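Local coordinates for effector protein Lem4 (lpg1101) (Legionella pneumophila subsp. pneumophila, PDB 6CGK) that dephosphorylates phosphotyrosine through its magnesium-dependent haloacid dehalogenase (HAD) domain, the part in this chain, as a membrane-associated effector, and may bind small GTPases, at residues A[82-85]-A[86-90]; A[68-71]-A[72-76]; A[103-107]-A[108-112]. The protein carries 1 engineered substitution. All blocks are in the same frame, centred on the assembly; numbering follows the deposited sequence.

Contact 1 of 3, residues A[82-85]-A[86-90]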
ATOM      1  N   ASN A  82      -8.174   3.329   7.022  1.00 34.15           N
ATOM      2  CA  ASN A  82      -8.841   4.454   6.361  1.00 32.11           C
ATOM      3  C   ASN A  82      -9.623   5.300   7.355  1.00 36.32           C
ATOM      4  O   ASN A  82      -9.708   6.530   7.216  1.00 38.24           O
ATOM      5  CB  ASN A  82      -9.804   3.946   5.280  1.00 34.95           C
ATOM      6  CG  ASN A  82      -9.146   3.770   3.918  1.00 33.41           C
ATOM      7  OD1 ASN A  82      -8.070   4.317   3.623  1.00 32.96           O
ATOM      8  ND2 ASN A  82      -9.802   2.978   3.064  1.00 33.44           N
ATOM      9  N   LYS A  83     -10.241   4.660   8.352  1.00 44.23           N
ATOM     10  CA  LYS A  83     -11.034   5.419   9.315  1.00 40.56           C
ATOM     11  C   LYS A  83     -10.152   6.259  10.238  1.00 39.44           C
ATOM     12  O   LYS A  83     -10.655   7.204  10.849  1.00 41.68           O
ATOM     13  CB  LYS A  83     -11.933   4.488  10.140  1.00 46.11           C
ATOM     14  CG  LYS A  83     -13.007   3.715   9.321  1.00 45.79           C
ATOM     15  CD  LYS A  83     -13.688   2.601  10.153  1.00 50.96           C
ATOM     16  CE  LYS A  83     -14.843   1.896   9.439  1.00 57.39           C
ATOM     17  NZ  LYS A  83     -14.376   0.747   8.580  1.00 66.13           N
ATOM     18  N   LEU A  84      -8.858   5.943  10.340  1.00 35.28           N
ATOM     19  CA  LEU A  84      -7.948   6.754  11.142  1.00 39.33           C
ATOM     20  C   LEU A  84      -7.420   7.962  10.389  1.00 43.57           C
ATOM     21  O   LEU A  84      -6.633   8.724  10.958  1.00 43.89           O
ATOM     22  CB  LEU A  84      -6.761   5.921  11.625  1.00 40.29           C
ATOM     23  CG  LEU A  84      -7.066   4.660  12.431  1.00 41.37           C
ATOM     24  CD1 LEU A  84      -5.743   3.957  12.728  1.00 40.08           C
ATOM     25  CD2 LEU A  84      -7.817   5.002  13.712  1.00 44.83           C
ATOM     26  N   HIS A  85      -7.796   8.132   9.129  1.00 38.23           N
ATOM     27  CA  HIS A  85      -7.381   9.313   8.386  1.00 40.95           C
ATOM     28  C   HIS A  85      -7.994  10.554   9.029  1.00 41.86           C
ATOM     29  O   HIS A  85      -9.159  10.522   9.444  1.00 42.23           O
ATOM     30  CB  HIS A  85      -7.835   9.181   6.931  1.00 40.29           C
ATOM     31  CG  HIS A  85      -7.333  10.265   6.028  1.00 35.66           C
ATOM     32  ND1 HIS A  85      -8.005  11.456   5.854  1.00 42.72           N
ATOM     33  CD2 HIS A  85      -6.241  10.326   5.226  1.00 41.29           C
ATOM     34  CE1 HIS A  85      -7.346  12.206   4.988  1.00 43.29           C
ATOM     35  NE2 HIS A  85      -6.266  11.550   4.603  1.00 41.13           N
ATOM     36  N   PRO A  86      -7.252  11.678   9.123  1.00 42.25           N
ATOM     37  CA  PRO A  86      -5.904  11.961   8.625  1.00 43.33           C
ATOM     38  C   PRO A  86      -4.785  11.720   9.633  1.00 48.06           C
ATOM     39  O   PRO A  86      -3.641  12.064   9.315  1.00 43.55           O
ATOM     40  CB  PRO A  86      -5.983  13.447   8.276  1.00 38.91           C
ATOM     41  CG  PRO A  86      -6.892  14.002   9.326  1.00 39.42           C
ATOM     42  CD  PRO A  86      -7.900  12.897   9.643  1.00 46.68           C
ATOM     43  N   GLN A  87      -5.087  11.150  10.806  1.00 37.41           N
ATOM     44  CA  GLN A  87      -4.022  10.929  11.786  1.00 39.52           C
ATOM     45  C   GLN A  87      -2.979   9.935  11.276  1.00 35.54           C
ATOM     46  O   GLN A  87      -1.807  10.004  11.676  1.00 34.67           O
ATOM     47  CB  GLN A  87      -4.604  10.445  13.116  1.00 43.17           C
ATOM     48  CG  GLN A  87      -4.994  11.557  14.083  1.00 56.06           C
ATOM     49  CD  GLN A  87      -6.402  12.063  13.868  1.00 66.50           C
ATOM     50  OE1 GLN A  87      -7.198  11.448  13.158  1.00 74.57           O
ATOM     51  NE2 GLN A  87      -6.727  13.187  14.498  1.00 80.51           N
ATOM     52  N   VAL A  88      -3.379   9.025  10.385  1.00 33.03           N
ATOM     53  CA  VAL A  88      -2.495   8.040   9.774  1.00 33.85           C
ATOM     54  C   VAL A  88      -2.767   8.060   8.280  1.00 33.20           C
ATOM     55  O   VAL A  88      -3.925   8.110   7.864  1.00 32.62           O
ATOM     56  CB  VAL A  88      -2.735   6.630  10.349  1.00 35.38           C
ATOM     57  CG1 VAL A  88      -1.785   5.609   9.716  1.00 29.42           C
ATOM     58  CG2 VAL A  88      -2.637   6.673  11.875  1.00 32.43           C
ATOM     59  N   LYS A  89      -1.708   8.073   7.474  1.00 31.52           N
ATOM     60  CA  LYS A  89      -1.844   8.053   6.025  1.00 30.10           C
ATOM     61  C   LYS A  89      -1.332   6.724   5.502  1.00 28.35           C
ATOM     62  O   LYS A  89      -0.388   6.150   6.051  1.00 28.82           O
ATOM     63  CB  LYS A  89      -1.061   9.198   5.359  1.00 36.65           C
ATOM     64  CG  LYS A  89      -1.675  10.583   5.560  1.00 52.90           C
ATOM     65  CD  LYS A  89      -2.535  10.966   4.361  1.00 61.00           C
ATOM     66  CE  LYS A  89      -3.097  12.375   4.499  1.00 58.52           C
ATOM     67  NZ  LYS A  89      -3.997  12.708   3.349  1.00 61.47           N
ATOM     68  N   ILE A  90      -1.955   6.252   4.423  1.00 25.99           N
ATOM     69  CA  ILE A  90      -1.583   5.011   3.754  1.00 27.98           C
ATOM     70  C   ILE A  90      -0.924   5.359   2.431  1.00 27.17           C
ATOM     71  O   ILE A  90      -1.477   6.151   1.653  1.00 26.98           O
ATOM     72  CB  ILE A  90      -2.802   4.107   3.483  1.00 24.37           C
ATOM     73  CG1 ILE A  90      -3.562   3.842   4.785  1.00 27.32           C
ATOM     74  CG2 ILE A  90      -2.357   2.813   2.745  1.00 24.10           C
ATOM     75  CD1 ILE A  90      -4.857   2.963   4.558  1.00 25.59           C
TER

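Contact 2 of 3, residues A[68-71]-A[72-76]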
ATOM      1  N   ILE A  68      -4.583 -14.307  -6.200  1.00 31.81           N
ATOM      2  CA  ILE A  68      -4.387 -12.963  -6.737  1.00 31.35           C
ATOM      3  C   ILE A  68      -5.234 -11.918  -6.035  1.00 35.58           C
ATOM      4  O   ILE A  68      -5.001 -10.720  -6.232  1.00 30.04           O
ATOM      5  CB  ILE A  68      -4.668 -12.880  -8.248  1.00 32.81           C
ATOM      6  CG1 ILE A  68      -6.161 -12.926  -8.526  1.00 36.16           C
ATOM      7  CG2 ILE A  68      -3.916 -13.970  -8.979  1.00 33.32           C
ATOM      8  CD1 ILE A  68      -6.558 -12.105  -9.732  1.00 37.47           C
ATOM      9  N   LYS A  69      -6.211 -12.324  -5.224  1.00 33.81           N
ATOM     10  CA  LYS A  69      -7.101 -11.331  -4.626  1.00 29.50           C
ATOM     11  C   LYS A  69      -6.475 -10.640  -3.413  1.00 31.14           C
ATOM     12  O   LYS A  69      -5.584 -11.163  -2.747  1.00 34.04           O
ATOM     13  CB  LYS A  69      -8.410 -11.987  -4.211  1.00 32.29           C
ATOM     14  CG  LYS A  69      -9.113 -12.711  -5.370  1.00 30.29           C
ATOM     15  CD  LYS A  69     -10.372 -13.449  -4.926  1.00 37.20           C
ATOM     16  CE  LYS A  69     -11.075 -14.130  -6.108  1.00 37.86           C
ATOM     17  NZ  LYS A  69     -12.402 -14.678  -5.658  1.00 44.20           N
ATOM     18  N   ILE A  70      -6.991  -9.445  -3.121  1.00 27.45           N
ATOM     19  CA  ILE A  70      -6.738  -8.810  -1.828  1.00 28.56           C
ATOM     20  C   ILE A  70      -7.191  -9.769  -0.732  1.00 31.70           C
ATOM     21  O   ILE A  70      -8.255 -10.401  -0.839  1.00 31.39           O
ATOM     22  CB  ILE A  70      -7.467  -7.460  -1.760  1.00 29.16           C
ATOM     23  CG1 ILE A  70      -6.909  -6.536  -2.844  1.00 27.32           C
ATOM     24  CG2 ILE A  70      -7.320  -6.832  -0.392  1.00 26.58           C
ATOM     25  CD1 ILE A  70      -7.366  -5.124  -2.790  1.00 26.66           C
ATOM     26  N   THR A  71      -6.342  -9.972   0.272  1.00 31.03           N
ATOM     27  CA  THR A  71      -6.712 -10.987   1.240  1.00 33.67           C
ATOM     28  C   THR A  71      -7.759 -10.409   2.167  1.00 38.71           C
ATOM     29  O   THR A  71      -7.872  -9.193   2.319  1.00 38.39           O
ATOM     30  CB  THR A  71      -5.521 -11.473   2.065  1.00 31.64           C
ATOM     31  OG1 THR A  71      -5.134 -10.448   2.980  1.00 33.50           O
ATOM     32  CG2 THR A  71      -4.344 -11.854   1.163  1.00 37.54           C
ATOM     33  N   GLU A  72      -8.527 -11.298   2.794  1.00 39.61           N
ATOM     34  CA  GLU A  72      -9.568 -10.840   3.706  1.00 41.82           C
ATOM     35  C   GLU A  72      -9.009  -9.919   4.786  1.00 43.32           C
ATOM     36  O   GLU A  72      -9.564  -8.848   5.056  1.00 44.16           O
ATOM     37  CB  GLU A  72     -10.259 -12.045   4.341  1.00 51.38           C
ATOM     38  CG  GLU A  72     -11.651 -11.725   4.848  1.00 71.98           C
ATOM     39  CD  GLU A  72     -12.642 -11.543   3.709  1.00 77.92           C
ATOM     40  OE1 GLU A  72     -13.283 -10.469   3.633  1.00 76.33           O
ATOM     41  OE2 GLU A  72     -12.762 -12.473   2.877  1.00 75.46           O
ATOM     42  N   ASN A  73      -7.904 -10.319   5.416  1.00 46.18           N
ATOM     43  CA  ASN A  73      -7.358  -9.525   6.513  1.00 43.27           C
ATOM     44  C   ASN A  73      -6.739  -8.220   6.031  1.00 40.01           C
ATOM     45  O   ASN A  73      -6.724  -7.234   6.771  1.00 42.25           O
ATOM     46  CB  ASN A  73      -6.335 -10.352   7.288  1.00 52.78           C
ATOM     47  CG  ASN A  73      -6.970 -11.527   8.009  1.00 57.51           C
ATOM     48  OD1 ASN A  73      -8.140 -11.476   8.382  1.00 62.60           O
ATOM     49  ND2 ASN A  73      -6.201 -12.589   8.211  1.00 62.74           N
ATOM     50  N   ALA A  74      -6.207  -8.185   4.813  1.00 35.85           N
ATOM     51  CA  ALA A  74      -5.649  -6.931   4.310  1.00 37.65           C
ATOM     52  C   ALA A  74      -6.761  -5.951   3.980  1.00 31.48           C
ATOM     53  O   ALA A  74      -6.625  -4.746   4.195  1.00 36.54           O
ATOM     54  CB  ALA A  74      -4.781  -7.197   3.067  1.00 32.58           C
ATOM     55  N   LYS A  75      -7.863  -6.460   3.439  1.00 32.31           N
ATOM     56  CA  LYS A  75      -9.030  -5.633   3.185  1.00 33.86           C
ATOM     57  C   LYS A  75      -9.507  -4.979   4.466  1.00 36.36           C
ATOM     58  O   LYS A  75      -9.710  -3.763   4.522  1.00 35.37           O
ATOM     59  CB  LYS A  75     -10.140  -6.494   2.590  1.00 39.28           C
ATOM     60  CG  LYS A  75     -11.480  -5.829   2.497  1.00 39.96           C
ATOM     61  CD  LYS A  75     -12.507  -6.871   2.032  1.00 45.63           C
ATOM     62  CE  LYS A  75     -13.795  -6.266   1.484  1.00 60.87           C
ATOM     63  NZ  LYS A  75     -14.527  -5.446   2.475  1.00 65.59           N
ATOM     64  N   ASN A  76      -9.706  -5.785   5.510  1.00 38.05           N
ATOM     65  CA  ASN A  76     -10.174  -5.236   6.783  1.00 45.54           C
ATOM     66  C   ASN A  76      -9.184  -4.221   7.338  1.00 39.33           C
ATOM     67  O   ASN A  76      -9.583  -3.171   7.856  1.00 41.06           O
ATOM     68  CB  ASN A  76     -10.400  -6.358   7.784  1.00 46.12           C
ATOM     69  CG  ASN A  76     -11.592  -7.204   7.443  1.00 55.96           C
ATOM     70  OD1 ASN A  76     -12.478  -6.788   6.692  1.00 54.41           O
ATOM     71  ND2 ASN A  76     -11.632  -8.401   7.999  1.00 67.89           N
TER

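Contact 3 of 3, residues A[103-107]-A[108-112]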
ATOM      1  N   ALA A 103      -8.317  -0.900  -9.417  1.00 21.93           N
ATOM      2  CA  ALA A 103      -9.373  -1.848  -9.718  1.00 23.73           C
ATOM      3  C   ALA A 103      -9.577  -2.819  -8.567  1.00 23.98           C
ATOM      4  O   ALA A 103     -10.708  -3.110  -8.173  1.00 28.18           O
ATOM      5  CB  ALA A 103      -9.029  -2.613 -11.020  1.00 24.05           C
ATOM      6  N   LEU A 104      -8.492  -3.399  -8.053  1.00 23.34           N
ATOM      7  CA  LEU A 104      -8.668  -4.401  -6.995  1.00 24.38           C
ATOM      8  C   LEU A 104      -9.237  -3.757  -5.730  1.00 22.99           C
ATOM      9  O   LEU A 104     -10.127  -4.325  -5.086  1.00 25.59           O
ATOM     10  CB  LEU A 104      -7.336  -5.094  -6.675  1.00 24.65           C
ATOM     11  CG  LEU A 104      -7.202  -6.385  -7.518  1.00 27.52           C
ATOM     12  CD1 LEU A 104      -7.285  -6.089  -9.001  1.00 27.13           C
ATOM     13  CD2 LEU A 104      -5.907  -7.113  -7.188  1.00 29.29           C
ATOM     14  N   LEU A 105      -8.734  -2.585  -5.352  1.00 26.04           N
ATOM     15  CA  LEU A 105      -9.359  -1.862  -4.237  1.00 24.95           C
ATOM     16  C   LEU A 105     -10.856  -1.660  -4.481  1.00 28.34           C
ATOM     17  O   LEU A 105     -11.689  -1.878  -3.584  1.00 29.61           O
ATOM     18  CB  LEU A 105      -8.649  -0.532  -4.045  1.00 25.93           C
ATOM     19  CG  LEU A 105      -7.173  -0.669  -3.621  1.00 25.29           C
ATOM     20  CD1 LEU A 105      -6.429   0.682  -3.714  1.00 24.09           C
ATOM     21  CD2 LEU A 105      -7.059  -1.262  -2.211  1.00 27.97           C
ATOM     22  N   GLU A 106     -11.224  -1.209  -5.680  1.00 26.65           N
ATOM     23  CA  GLU A 106     -12.642  -0.999  -5.986  1.00 26.85           C
ATOM     24  C   GLU A 106     -13.453  -2.291  -5.937  1.00 27.85           C
ATOM     25  O   GLU A 106     -14.592  -2.299  -5.458  1.00 28.31           O
ATOM     26  CB  GLU A 106     -12.784  -0.318  -7.345  1.00 30.39           C
ATOM     27  CG  GLU A 106     -12.336   1.140  -7.273  1.00 26.77           C
ATOM     28  CD  GLU A 106     -11.914   1.722  -8.596  1.00 29.69           C
ATOM     29  OE1 GLU A 106     -11.969   0.999  -9.633  1.00 27.35           O
ATOM     30  OE2 GLU A 106     -11.505   2.906  -8.582  1.00 29.39           O
ATOM     31  N   PHE A 107     -12.908  -3.386  -6.479  1.00 30.90           N
ATOM     32  CA  PHE A 107     -13.589  -4.671  -6.432  1.00 31.90           C
ATOM     33  C   PHE A 107     -13.910  -5.088  -5.012  1.00 28.62           C
ATOM     34  O   PHE A 107     -14.870  -5.824  -4.787  1.00 31.86           O
ATOM     35  CB  PHE A 107     -12.717  -5.777  -7.063  1.00 34.45           C
ATOM     36  CG  PHE A 107     -12.406  -5.603  -8.535  1.00 30.96           C
ATOM     37  CD1 PHE A 107     -13.219  -4.864  -9.383  1.00 30.46           C
ATOM     38  CD2 PHE A 107     -11.266  -6.199  -9.055  1.00 29.09           C
ATOM     39  CE1 PHE A 107     -12.900  -4.742 -10.764  1.00 28.47           C
ATOM     40  CE2 PHE A 107     -10.946  -6.109 -10.436  1.00 26.04           C
ATOM     41  CZ  PHE A 107     -11.750  -5.356 -11.272  1.00 27.75           C
ATOM     42  N   GLU A 108     -13.065  -4.698  -4.052  1.00 28.86           N
ATOM     43  CA  GLU A 108     -13.257  -5.047  -2.656  1.00 32.68           C
ATOM     44  C   GLU A 108     -13.969  -3.950  -1.871  1.00 32.64           C
ATOM     45  O   GLU A 108     -14.082  -4.051  -0.641  1.00 36.87           O
ATOM     46  CB  GLU A 108     -11.895  -5.347  -2.019  1.00 36.37           C
ATOM     47  CG  GLU A 108     -11.132  -6.446  -2.745  1.00 39.06           C
ATOM     48  CD  GLU A 108     -11.626  -7.819  -2.381  1.00 45.98           C
ATOM     49  OE1 GLU A 108     -12.378  -7.895  -1.395  1.00 44.82           O
ATOM     50  OE2 GLU A 108     -11.284  -8.821  -3.068  1.00 34.89           O
ATOM     51  N   ASN A 109     -14.445  -2.905  -2.547  1.00 32.85           N
ATOM     52  CA  ASN A 109     -15.205  -1.827  -1.901  1.00 32.87           C
ATOM     53  C   ASN A 109     -14.364  -1.138  -0.827  1.00 33.88           C
ATOM     54  O   ASN A 109     -14.865  -0.770   0.248  1.00 35.08           O
ATOM     55  CB  ASN A 109     -16.538  -2.341  -1.342  1.00 33.92           C
ATOM     56  CG  ASN A 109     -17.562  -1.228  -1.143  1.00 36.63           C
ATOM     57  OD1 ASN A 109     -17.499  -0.174  -1.785  1.00 41.34           O
ATOM     58  ND2 ASN A 109     -18.518  -1.472  -0.278  1.00 41.11           N
ATOM     59  N   ILE A 110     -13.084  -0.964  -1.135  1.00 31.55           N
ATOM     60  CA  ILE A 110     -12.153  -0.203  -0.300  1.00 31.81           C
ATOM     61  C   ILE A 110     -11.993   1.186  -0.887  1.00 31.67           C
ATOM     62  O   ILE A 110     -11.622   1.343  -2.052  1.00 33.96           O
ATOM     63  CB  ILE A 110     -10.792  -0.898  -0.212  1.00 30.79           C
ATOM     64  CG1 ILE A 110     -10.947  -2.271   0.434  1.00 30.90           C
ATOM     65  CG2 ILE A 110      -9.800  -0.015   0.601  1.00 33.19           C
ATOM     66  CD1 ILE A 110      -9.772  -3.188   0.140  1.00 29.42           C
ATOM     67  N   ASP A 111     -12.244   2.198  -0.071  1.00 35.10           N
ATOM     68  CA  ASP A 111     -12.084   3.565  -0.518  1.00 33.87           C
ATOM     69  C   ASP A 111     -10.599   3.871  -0.674  1.00 37.12           C
ATOM     70  O   ASP A 111      -9.794   3.531   0.197  1.00 37.92           O
ATOM     71  CB  ASP A 111     -12.738   4.488   0.529  1.00 40.79           C
ATOM     72  CG  ASP A 111     -12.620   5.957   0.202  1.00 44.77           C
ATOM     73  OD1 ASP A 111     -12.366   6.327  -0.954  1.00 44.20           O
ATOM     74  OD2 ASP A 111     -12.862   6.763   1.138  1.00 54.63           O
ATOM     75  N   HIS A 112     -10.216   4.440  -1.814  1.00 31.91           N
ATOM     76  CA  HIS A 112      -8.826   4.792  -2.025  1.00 29.45           C
ATOM     77  C   HIS A 112      -8.653   6.296  -2.248  1.00 27.38           C
ATOM     78  O   HIS A 112      -7.551   6.740  -2.598  1.00 31.11           O
ATOM     79  CB  HIS A 112      -8.206   3.904  -3.142  1.00 27.71           C
ATOM     80  CG  HIS A 112      -8.829   4.037  -4.498  1.00 35.82           C
ATOM     81  ND1 HIS A 112      -8.545   5.079  -5.351  1.00 28.62           N
ATOM     82  CD2 HIS A 112      -9.667   3.212  -5.187  1.00 32.62           C
ATOM     83  CE1 HIS A 112      -9.208   4.926  -6.483  1.00 34.77           C
ATOM     84  NE2 HIS A 112      -9.906   3.803  -6.406  1.00 30.14           N
TER
HETATM   85  O   HOH W   1     -15.937   0.082  -4.888  1.00 34.99           O

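Contact 1 of 3, residues A[82-85]-A[86-90]
The imidazole of H85 is overlapped on one face by the CA-CB edge of P86, the residue that follows it across a cis peptide bond. P86 CA stands 3.6 Å from the centroid of the H85 ring and only 18° off the ring normal, a CH-pi contact. Both residues belong to the loop that joins helix 72-82 to strand 89-93 in the Rossmann-like HAD fold, a helix-to-strand link of its parallel sheet. The loop opens as a type I beta turn from N82 to H85, closed by H85 N on N82 O at 3.1 Å. Two weak backbone bonds then converge on L84 O, from Q87 N at 2.9 Å and from V88 N at 3.3 Å. The imidazole is swung to its place by chi1 of -174°, which sets CG opposite the backbone N. K89 bends at chi2, about its CB-CG bond, and brings its CE and NZ to the rim of that ring. On the inner side, L84 CB touches V88 CG2, and helices 188-198 and 200-206 pack against both residues. I90, in strand 89-93, brings CD1 to 3.6 Å from N82 OD1, while N82 ND2 bonds to D111 O. The polar end of the loop is fixed by K89 NZ donating to H85 NE2 at 2.8 Å, the ammonium nitrogen lying 14° out of the imidazole plane.

Contact 2 of 3, residues A[68-71]-A[72-76]
T71 meets the first turn of helix 72-82 as its N-cap. Its CB, beside the next residue's amide, E72 N, carries the OG1 branch toward the helix start: OG1 accepts from A74 N at 3.1 Å with an N-H...O angle of 151°, the capping bond. The same oxygen lies 3.3 Å from A74 CB, so the methyl group packs beside the capping atom. A chi1 of 72° places OG1 between the backbone N and the carbonyl carbon, where it can face the amides of the helix start. The backbone of T71 adds a second hold, K75 N donating to T71 O at 3.0 Å and 167°, the first i to i+4 bond of the helix. One residue earlier, the CG2 branch of I70 comes 4.1 Å from K75 CB and 4.3 Å from A74 CB, with the I70 and K75 side chains roughly perpendicular. The tip of K75 turns to Q79 OE1, further along the same helix. In the fold, the cap lies after helix 58-62, with I70 N bonded to Y61 OH; the I70 side chain also packs on L104 and L105 of helix 98-107, while A74 touches W188 of helix 188-198.

Contact 3 of 3, residues A[103-107]-A[108-112]
A Schellman motif ends helix 98-107, and a histidine-carboxylate hydrogen bond ties the exit loop back to the last turn. In the motif N109, with a positive phi, is the C' residue: I110 N donates to L105 O at 3.0 Å and N109 N to E106 O at 3.0 Å, the latter from well above the carbonyl plane. A water adds a bond to E106 O and a weak one to N109 OD1. L105 CD2 meets I110 CD1 at 4.1 Å, the apolar contact across the motif. This helix follows strand 89-93 and leads to edge strand 116-118, so the reversal starts the return to the parallel HAD sheet. Beyond it, H112 CB rests 3.7 Å from L105 CD1. Its CG, between backbone N and carbonyl carbon, carries the imidazole toward E106, whose extended chain brings its carboxylate to the ring edge. H112 NE2 donates to E106 OE2 at 2.8 Å and 173°, in the imidazole plane, on the anti side but 34° out of the carboxylate plane. E106 OE1 forms a salt bridge with R54 NE, so both carboxylate oxygens are engaged. E108, folded at chi2, lays CG 3.3 Å from L104 O and sends OE2 to Y61 OH.

Along the chain contact 2 comes first, then contact 1, then contact 3. Contact 2 starts helix 72-82, contact 1 leads from its end into strand 89-93, and contact 3 ends the next helix, 98-107, before edge strand 116-118; together they trace successive helix and strand joints of one HAD domain. Contacts 2 and 3 have centres 10 Å apart and touch, with I70 CD1 3.7 Å from L104 O. Contacts 1 and 3, centres 16 Å apart, are joined by the N82-D111 bond. Contacts 1 and 2 do not touch. Contact 3 lies nearest the metal-site residues, the L104 side chain being about 6 Å from that of D25 and about 12 Å from the magnesium ion.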